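Local structure of flagellar hook protein FlgE (Caulobacter crescentus CB15, 5AY6) at residues A[89-101]-A[109-123]. The protein forms, as the whole protein of which this chain is a central fragment, the flagellar hook, thought to act as a universal joint between motor and filament. Numbering follows the deposited sequence.
Sequences TNELVSSTIDYKG and MTTTRINAAGTTVNL
Arg113 grips the carboxylate of Asp98 side-on with two nitrogens, a salt bridge joining the outer strand 92-99 of a five-stranded antiparallel sheet to the small β-hairpin 111-122, both within the third domain of the hook protein. NE donates to OD1 of Asp98 and NH2 of Arg113 to OD2 of Asp98, the latter over 2.8 Å and almost straight (175°). Both oxygens use syn lone pairs, and the two flat groups lie nearly coplanar. Asp98 has further partners: the backbone N of Tyr99 meets OD1 from above the carboxylate plane, and Thr106 N, in the loop leading to the hairpin, hydrogen-bonds OD2. With CG anti to the backbone N (chi1 -156°), the Asp98 side chain swings its end back to the arginine although its CB points away.

The Tyr99 ring comes edgewise to the guanidinium, planes 68° apart, setting CE2 over the guanidinium centre, 3.5 Å from CZ of Arg113. One ring face receives the type I turn of the hairpin: CA of Ala116 makes a CH-pi contact, 3.7 Å from the ring centroid. A leucine in place of Arg113 would probably leave the Asp98 carboxylate without its cationic mate and take away the guanidinium face against which CE2 of Tyr99 rests.

Further along, the backbones are linked by water: water 1 bridges Ser95 OG, Ile97 O and Thr111 O, while water 2 joins Ile97 O to the backbone N of Arg113. Beside them, CG2 of Ile97 packs on CB of Thr112 at 3.6 Å. CD2 of Leu92 lies 4.0 Å from CD1 of Leu123, the side chains crossing at about a right angle. At the far end Met109, bent at chi2 and chi3, curls back over the other strand, its SD 3.3 Å from Val93 O.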
ATOM      1  N   THR A  89       7.062  -5.090  21.195  1.00 12.27           N
ATOM      2  CA  THR A  89       7.327  -4.176  22.306  1.00 13.17           C
ATOM      3  C   THR A  89       7.019  -2.708  22.000  1.00 20.16           C
ATOM      4  O   THR A  89       7.018  -1.880  22.911  1.00 15.46           O
ATOM      5  CB  THR A  89       8.796  -4.256  22.751  1.00 21.73           C
ATOM      6  OG1 THR A  89       9.614  -3.562  21.802  1.00 19.51           O
ATOM      7  CG2 THR A  89       9.250  -5.708  22.856  1.00 16.85           C
ATOM      8  N   ASN A  90       6.794  -2.404  20.720  1.00 16.84           N
ATOM      9  CA  ASN A  90       6.432  -1.063  20.240  1.00 18.46           C
ATOM     10  C   ASN A  90       7.540  -0.012  20.369  1.00 19.89           C
ATOM     11  O   ASN A  90       7.300   1.180  20.165  1.00 14.35           O
ATOM     12  CB  ASN A  90       5.169  -0.573  20.958  1.00 16.55           C
ATOM     13  CG  ASN A  90       4.045  -1.590  20.908  1.00 21.83           C
ATOM     14  OD1 ASN A  90       3.795  -2.299  21.880  1.00 29.77           O
ATOM     15  ND2 ASN A  90       3.373  -1.679  19.764  1.00 20.55           N
ATOM     16  N   GLU A  91       8.754  -0.454  20.688  1.00 20.21           N
ATOM     17  CA  GLU A  91       9.902   0.446  20.773  1.00 16.37           C
ATOM     18  C   GLU A  91      10.466   0.754  19.396  1.00 20.75           C
ATOM     19  O   GLU A  91      10.409  -0.086  18.497  1.00 16.01           O
ATOM     20  CB  GLU A  91      11.015  -0.161  21.626  1.00 19.68           C
ATOM     21  CG  GLU A  91      10.607  -0.623  23.003  1.00 29.45           C
ATOM     22  CD  GLU A  91      11.687  -1.470  23.648  1.00 46.08           C
ATOM     23  OE1 GLU A  91      11.816  -2.658  23.274  1.00 34.21           O
ATOM     24  OE2 GLU A  91      12.414  -0.947  24.519  1.00 49.19           O
ATOM     25  N   LEU A  92      11.034   1.948  19.237  1.00 14.85           N
ATOM     26  CA  LEU A  92      11.762   2.272  18.015  1.00 14.58           C
ATOM     27  C   LEU A  92      12.990   1.376  17.902  1.00 14.12           C
ATOM     28  O   LEU A  92      13.748   1.225  18.863  1.00 14.68           O
ATOM     29  CB  LEU A  92      12.176   3.745  17.990  1.00 14.92           C
ATOM     30  CG  LEU A  92      12.863   4.182  16.693  1.00 23.42           C
ATOM     31  CD1 LEU A  92      11.876   4.168  15.536  1.00 14.70           C
ATOM     32  CD2 LEU A  92      13.508   5.552  16.831  1.00 18.82           C
ATOM     33  N   VAL A  93      13.181   0.776  16.733  1.00 15.83           N
ATOM     34  CA  VAL A  93      14.291  -0.148  16.517  1.00 17.55           C
ATOM     35  C   VAL A  93      15.319   0.447  15.557  1.00 15.07           C
ATOM     36  O   VAL A  93      16.523   0.251  15.723  1.00 16.88           O
ATOM     37  CB  VAL A  93      13.784  -1.509  15.979  1.00 21.39           C
ATOM     38  CG1 VAL A  93      14.928  -2.354  15.443  1.00 23.74           C
ATOM     39  CG2 VAL A  93      13.046  -2.259  17.075  1.00 16.34           C
ATOM     40  N   SER A  94      14.843   1.187  14.562  1.00 16.02           N
ATOM     41  CA  SER A  94      15.745   1.836  13.615  1.00 10.50           C
ATOM     42  C   SER A  94      15.074   3.014  12.918  1.00 16.85           C
ATOM     43  O   SER A  94      13.854   3.029  12.729  1.00 13.24           O
ATOM     44  CB  SER A  94      16.246   0.841  12.574  1.00 14.27           C
ATOM     45  OG  SER A  94      15.253   0.597  11.595  1.00 17.08           O
ATOM     46  N   SER A  95      15.891   3.997  12.543  1.00 14.43           N
ATOM     47  CA  SER A  95      15.433   5.177  11.815  1.00 14.20           C
ATOM     48  C   SER A  95      16.413   5.545  10.706  1.00 22.91           C
ATOM     49  O   SER A  95      17.625   5.550  10.922  1.00 18.61           O
ATOM     50  CB  SER A  95      15.260   6.369  12.760  1.00 12.75           C
ATOM     51  OG  SER A  95      15.063   7.572  12.026  1.00 15.09           O
ATOM     52  N   THR A  96      15.889   5.847   9.522  1.00 17.35           N
ATOM     53  CA  THR A  96      16.716   6.371   8.442  1.00 13.56           C
ATOM     54  C   THR A  96      16.350   7.819   8.141  1.00 15.95           C
ATOM     55  O   THR A  96      16.717   8.352   7.093  1.00 13.67           O
ATOM     56  CB  THR A  96      16.576   5.547   7.148  1.00 20.50           C
ATOM     57  OG1 THR A  96      15.243   5.675   6.635  1.00 16.50           O
ATOM     58  CG2 THR A  96      16.903   4.076   7.403  1.00 19.07           C
ATOM     59  N   ILE A  97      15.618   8.449   9.054  1.00 14.01           N
ATOM     60  CA  ILE A  97      15.234   9.846   8.874  1.00 14.88           C
ATOM     61  C   ILE A  97      16.474  10.723   8.853  1.00 12.40           C
ATOM     62  O   ILE A  97      17.308  10.669   9.758  1.00 11.86           O
ATOM     63  CB  ILE A  97      14.280  10.337   9.984  1.00 14.97           C
ATOM     64  CG1 ILE A  97      13.071   9.410  10.108  1.00 20.26           C
ATOM     65  CG2 ILE A  97      13.809  11.759   9.696  1.00 11.28           C
ATOM     66  CD1 ILE A  97      12.132   9.793  11.244  1.00 15.82           C
ATOM     67  N   ASP A  98      16.593  11.525   7.805  1.00 11.65           N
ATOM     68  CA  ASP A  98      17.742  12.397   7.610  1.00 15.12           C
ATOM     69  C   ASP A  98      17.251  13.606   6.818  1.00 13.90           C
ATOM     70  O   ASP A  98      16.126  13.588   6.318  1.00 15.68           O
ATOM     71  CB  ASP A  98      18.858  11.659   6.865  1.00 15.62           C
ATOM     72  CG  ASP A  98      20.232  12.247   7.122  1.00 16.47           C
ATOM     73  OD1 ASP A  98      20.330  13.323   7.751  1.00 19.46           O
ATOM     74  OD2 ASP A  98      21.222  11.622   6.688  1.00 17.60           O
ATOM     75  N   TYR A  99      18.069  14.649   6.698  1.00 16.18           N
ATOM     76  CA  TYR A  99      17.631  15.841   5.972  1.00 15.85           C
ATOM     77  C   TYR A  99      17.370  15.483   4.508  1.00 23.11           C
ATOM     78  O   TYR A  99      17.987  14.562   3.973  1.00 19.17           O
ATOM     79  CB  TYR A  99      18.654  16.983   6.105  1.00 18.72           C
ATOM     80  CG  TYR A  99      19.964  16.821   5.352  1.00 21.36           C
ATOM     81  CD1 TYR A  99      20.077  17.199   4.017  1.00 25.47           C
ATOM     82  CD2 TYR A  99      21.101  16.337   5.990  1.00 21.80           C
ATOM     83  CE1 TYR A  99      21.275  17.071   3.329  1.00 22.97           C
ATOM     84  CE2 TYR A  99      22.306  16.208   5.311  1.00 23.68           C
ATOM     85  CZ  TYR A  99      22.387  16.577   3.981  1.00 28.18           C
ATOM     86  OH  TYR A  99      23.580  16.451   3.301  1.00 22.64           O
ATOM     87  N   LYS A 100      16.436  16.186   3.870  1.00 17.03           N
ATOM     88  CA  LYS A 100      16.060  15.857   2.492  1.00 17.94           C
ATOM     89  C   LYS A 100      17.218  16.031   1.513  1.00 25.00           C
ATOM     90  O   LYS A 100      17.785  17.119   1.391  1.00 22.32           O
ATOM     91  CB  LYS A 100      14.875  16.710   2.026  1.00 23.46           C
ATOM     92  CG  LYS A 100      14.454  16.416   0.585  1.00 20.30           C
ATOM     93  CD  LYS A 100      13.204  17.182   0.189  1.00 39.57           C
ATOM     94  CE  LYS A 100      13.433  18.681   0.246  1.00 42.55           C
ATOM     95  NZ  LYS A 100      12.186  19.441  -0.046  1.00 37.61           N
ATOM     96  N   GLY A 101      17.553  14.949   0.815  1.00 26.14           N
ATOM     97  CA  GLY A 101      18.601  14.968  -0.190  1.00 27.35           C
ATOM     98  C   GLY A 101      19.926  14.457   0.339  1.00 24.73           C
ATOM     99  O   GLY A 101      20.916  14.407  -0.390  1.00 26.27           O
ATOM    100  N   MET A 109      18.982   6.881  16.348  1.00 16.76           N
ATOM    101  CA  MET A 109      17.939   6.429  17.261  1.00 18.84           C
ATOM    102  C   MET A 109      17.311   7.588  18.033  1.00 19.08           C
ATOM    103  O   MET A 109      16.214   7.452  18.574  1.00 25.32           O
ATOM    104  CB  MET A 109      18.494   5.395  18.250  1.00 11.66           C
ATOM    105  CG  MET A 109      18.970   4.112  17.601  1.00 25.40           C
ATOM    106  SD  MET A 109      17.657   3.222  16.744  1.00 22.27           S
ATOM    107  CE  MET A 109      16.513   2.926  18.092  1.00 28.22           C
ATOM    108  N   THR A 110      17.997   8.727  18.087  1.00 18.47           N
ATOM    109  CA  THR A 110      17.541   9.830  18.930  1.00 22.08           C
ATOM    110  C   THR A 110      17.268  11.136  18.178  1.00 15.51           C
ATOM    111  O   THR A 110      16.501  11.977  18.652  1.00 14.24           O
ATOM    112  CB  THR A 110      18.561  10.123  20.047  1.00 18.62           C
ATOM    113  OG1 THR A 110      19.862  10.295  19.473  1.00 24.89           O
ATOM    114  CG2 THR A 110      18.601   8.973  21.049  1.00 22.34           C
ATOM    115  N   THR A 111      17.899  11.316  17.020  1.00 16.28           N
ATOM    116  CA  THR A 111      17.768  12.567  16.272  1.00 16.24           C
ATOM    117  C   THR A 111      17.552  12.379  14.772  1.00 20.03           C
ATOM    118  O   THR A 111      17.654  11.268  14.242  1.00 13.39           O
ATOM    119  CB  THR A 111      19.021  13.465  16.439  1.00 16.78           C
ATOM    120  OG1 THR A 111      20.157  12.834  15.829  1.00 15.32           O
ATOM    121  CG2 THR A 111      19.311  13.743  17.907  1.00 20.91           C
ATOM    122  N   THR A 112      17.236  13.483  14.101  1.00 17.45           N
ATOM    123  CA  THR A 112      17.403  13.583  12.656  1.00 20.91           C
ATOM    124  C   THR A 112      18.083  14.903  12.334  1.00 19.22           C
ATOM    125  O   THR A 112      17.868  15.904  13.023  1.00 19.03           O
ATOM    126  CB  THR A 112      16.068  13.501  11.883  1.00 19.55           C
ATOM    127  OG1 THR A 112      16.334  13.555  10.475  1.00 20.66           O
ATOM    128  CG2 THR A 112      15.145  14.659  12.251  1.00 18.28           C
ATOM    129  N   ARG A 113      18.915  14.906  11.299  1.00 18.42           N
ATOM    130  CA  ARG A 113      19.438  16.165  10.778  1.00 23.56           C
ATOM    131  C   ARG A 113      18.296  16.909  10.098  1.00 21.32           C
ATOM    132  O   ARG A 113      17.376  16.278   9.573  1.00 19.30           O
ATOM    133  CB  ARG A 113      20.592  15.926   9.798  1.00 23.03           C
ATOM    134  CG  ARG A 113      21.832  15.312  10.435  1.00 23.90           C
ATOM    135  CD  ARG A 113      23.024  15.290   9.475  1.00 25.07           C
ATOM    136  NE  ARG A 113      22.892  14.278   8.427  1.00 26.39           N
ATOM    137  CZ  ARG A 113      23.838  14.000   7.533  1.00 26.10           C
ATOM    138  NH1 ARG A 113      24.989  14.657   7.561  1.00 25.68           N
ATOM    139  NH2 ARG A 113      23.638  13.064   6.612  1.00 16.39           N
ATOM    140  N   ILE A 114      18.340  18.239  10.118  1.00 17.68           N
ATOM    141  CA  ILE A 114      17.339  19.032   9.408  1.00 20.33           C
ATOM    142  C   ILE A 114      17.978  19.900   8.323  1.00 18.52           C
ATOM    143  O   ILE A 114      17.278  20.573   7.566  1.00 20.87           O
ATOM    144  CB  ILE A 114      16.527  19.929  10.367  1.00 21.65           C
ATOM    145  CG1 ILE A 114      17.448  20.905  11.103  1.00 19.05           C
ATOM    146  CG2 ILE A 114      15.738  19.075  11.352  1.00 20.67           C
ATOM    147  CD1 ILE A 114      16.717  21.832  12.058  1.00 21.38           C
ATOM    148  N   ASN A 115      19.305  19.887   8.254  1.00 19.65           N
ATOM    149  CA  ASN A 115      20.022  20.519   7.148  1.00 20.78           C
ATOM    150  C   ASN A 115      21.392  19.870   6.939  1.00 24.96           C
ATOM    151  O   ASN A 115      21.853  19.099   7.781  1.00 21.15           O
ATOM    152  CB  ASN A 115      20.165  22.033   7.375  1.00 15.61           C
ATOM    153  CG  ASN A 115      20.915  22.378   8.648  1.00 18.06           C
ATOM    154  OD1 ASN A 115      21.932  21.769   8.975  1.00 23.64           O
ATOM    155  ND2 ASN A 115      20.418  23.379   9.371  1.00 20.82           N
ATOM    156  N   ALA A 116      22.038  20.183   5.818  1.00 19.84           N
ATOM    157  CA  ALA A 116      23.322  19.570   5.479  1.00 24.48           C
ATOM    158  C   ALA A 116      24.424  20.022   6.429  1.00 28.91           C
ATOM    159  O   ALA A 116      25.446  19.349   6.577  1.00 28.16           O
ATOM    160  CB  ALA A 116      23.700  19.890   4.040  1.00 25.80           C
ATOM    161  N   ALA A 117      24.212  21.161   7.079  1.00 23.10           N
ATOM    162  CA  ALA A 117      25.178  21.683   8.034  1.00 29.90           C
ATOM    163  C   ALA A 117      25.255  20.787   9.270  1.00 28.85           C
ATOM    164  O   ALA A 117      26.239  20.814  10.009  1.00 30.04           O
ATOM    165  CB  ALA A 117      24.820  23.104   8.424  1.00 25.16           C
ATOM    166  N   GLY A 118      24.210  19.996   9.494  1.00 22.11           N
ATOM    167  CA  GLY A 118      24.235  19.002  10.552  1.00 20.91           C
ATOM    168  C   GLY A 118      23.443  19.350  11.796  1.00 20.21           C
ATOM    169  O   GLY A 118      23.554  18.677  12.824  1.00 21.68           O
ATOM    170  N   THR A 119      22.645  20.406  11.710  1.00 20.67           N
ATOM    171  CA  THR A 119      21.739  20.763  12.793  1.00 20.23           C
ATOM    172  C   THR A 119      20.702  19.657  12.968  1.00 22.74           C
ATOM    173  O   THR A 119      20.190  19.114  11.985  1.00 20.90           O
ATOM    174  CB  THR A 119      21.037  22.109  12.518  1.00 20.00           C
ATOM    175  OG1 THR A 119      22.018  23.130  12.290  1.00 25.13           O
ATOM    176  CG2 THR A 119      20.169  22.513  13.693  1.00 21.67           C
ATOM    177  N   THR A 120      20.397  19.311  14.215  1.00 23.69           N
ATOM    178  CA  THR A 120      19.471  18.215  14.476  1.00 17.49           C
ATOM    179  C   THR A 120      18.289  18.636  15.338  1.00 20.75           C
ATOM    180  O   THR A 120      18.330  19.668  16.006  1.00 21.32           O
ATOM    181  CB  THR A 120      20.180  17.020  15.172  1.00 25.77           C
ATOM    182  OG1 THR A 120      20.724  17.439  16.434  1.00 19.56           O
ATOM    183  CG2 THR A 120      21.290  16.460  14.296  1.00 19.26           C
ATOM    184  N   VAL A 121      17.228  17.833  15.299  1.00 19.10           N
ATOM    185  CA  VAL A 121      16.161  17.918  16.288  1.00 16.45           C
ATOM    186  C   VAL A 121      15.978  16.543  16.913  1.00 19.06           C
ATOM    187  O   VAL A 121      16.390  15.528  16.338  1.00 18.99           O
ATOM    188  CB  VAL A 121      14.821  18.407  15.682  1.00 19.60           C
ATOM    189  CG1 VAL A 121      14.977  19.801  15.084  1.00 19.78           C
ATOM    190  CG2 VAL A 121      14.319  17.425  14.635  1.00 25.95           C
ATOM    191  N   ASN A 122      15.372  16.508  18.094  1.00 12.48           N
ATOM    192  CA  ASN A 122      15.132  15.243  18.773  1.00 15.73           C
ATOM    193  C   ASN A 122      13.882  14.545  18.253  1.00 16.28           C
ATOM    194  O   ASN A 122      12.814  15.155  18.159  1.00 17.68           O
ATOM    195  CB  ASN A 122      15.026  15.468  20.283  1.00 21.33           C
ATOM    196  CG  ASN A 122      16.328  15.958  20.887  1.00 22.71           C
ATOM    197  OD1 ASN A 122      17.410  15.687  20.360  1.00 27.07           O
ATOM    198  ND2 ASN A 122      16.233  16.686  21.992  1.00 25.82           N
ATOM    199  N   LEU A 123      14.022  13.263  17.917  1.00 16.85           N
ATOM    200  CA  LEU A 123      12.895  12.454  17.460  1.00 13.46           C
ATOM    201  C   LEU A 123      11.748  12.460  18.471  1.00 18.65           C
ATOM    202  O   LEU A 123      10.577  12.398  18.091  1.00 18.15           O
ATOM    203  CB  LEU A 123      13.333  11.009  17.191  1.00 13.88           C
ATOM    204  CG  LEU A 123      14.382  10.756  16.106  1.00 14.84           C
ATOM    205  CD1 LEU A 123      14.596   9.259  15.934  1.00 17.72           C
ATOM    206  CD2 LEU A 123      13.976  11.392  14.783  1.00 17.32           C
TER
HETATM  207  O   HOH W   1      17.124   9.537  12.277  1.00 16.12           O
HETATM  208  O   HOH W   2      19.720  11.875  10.563  1.00 16.37           O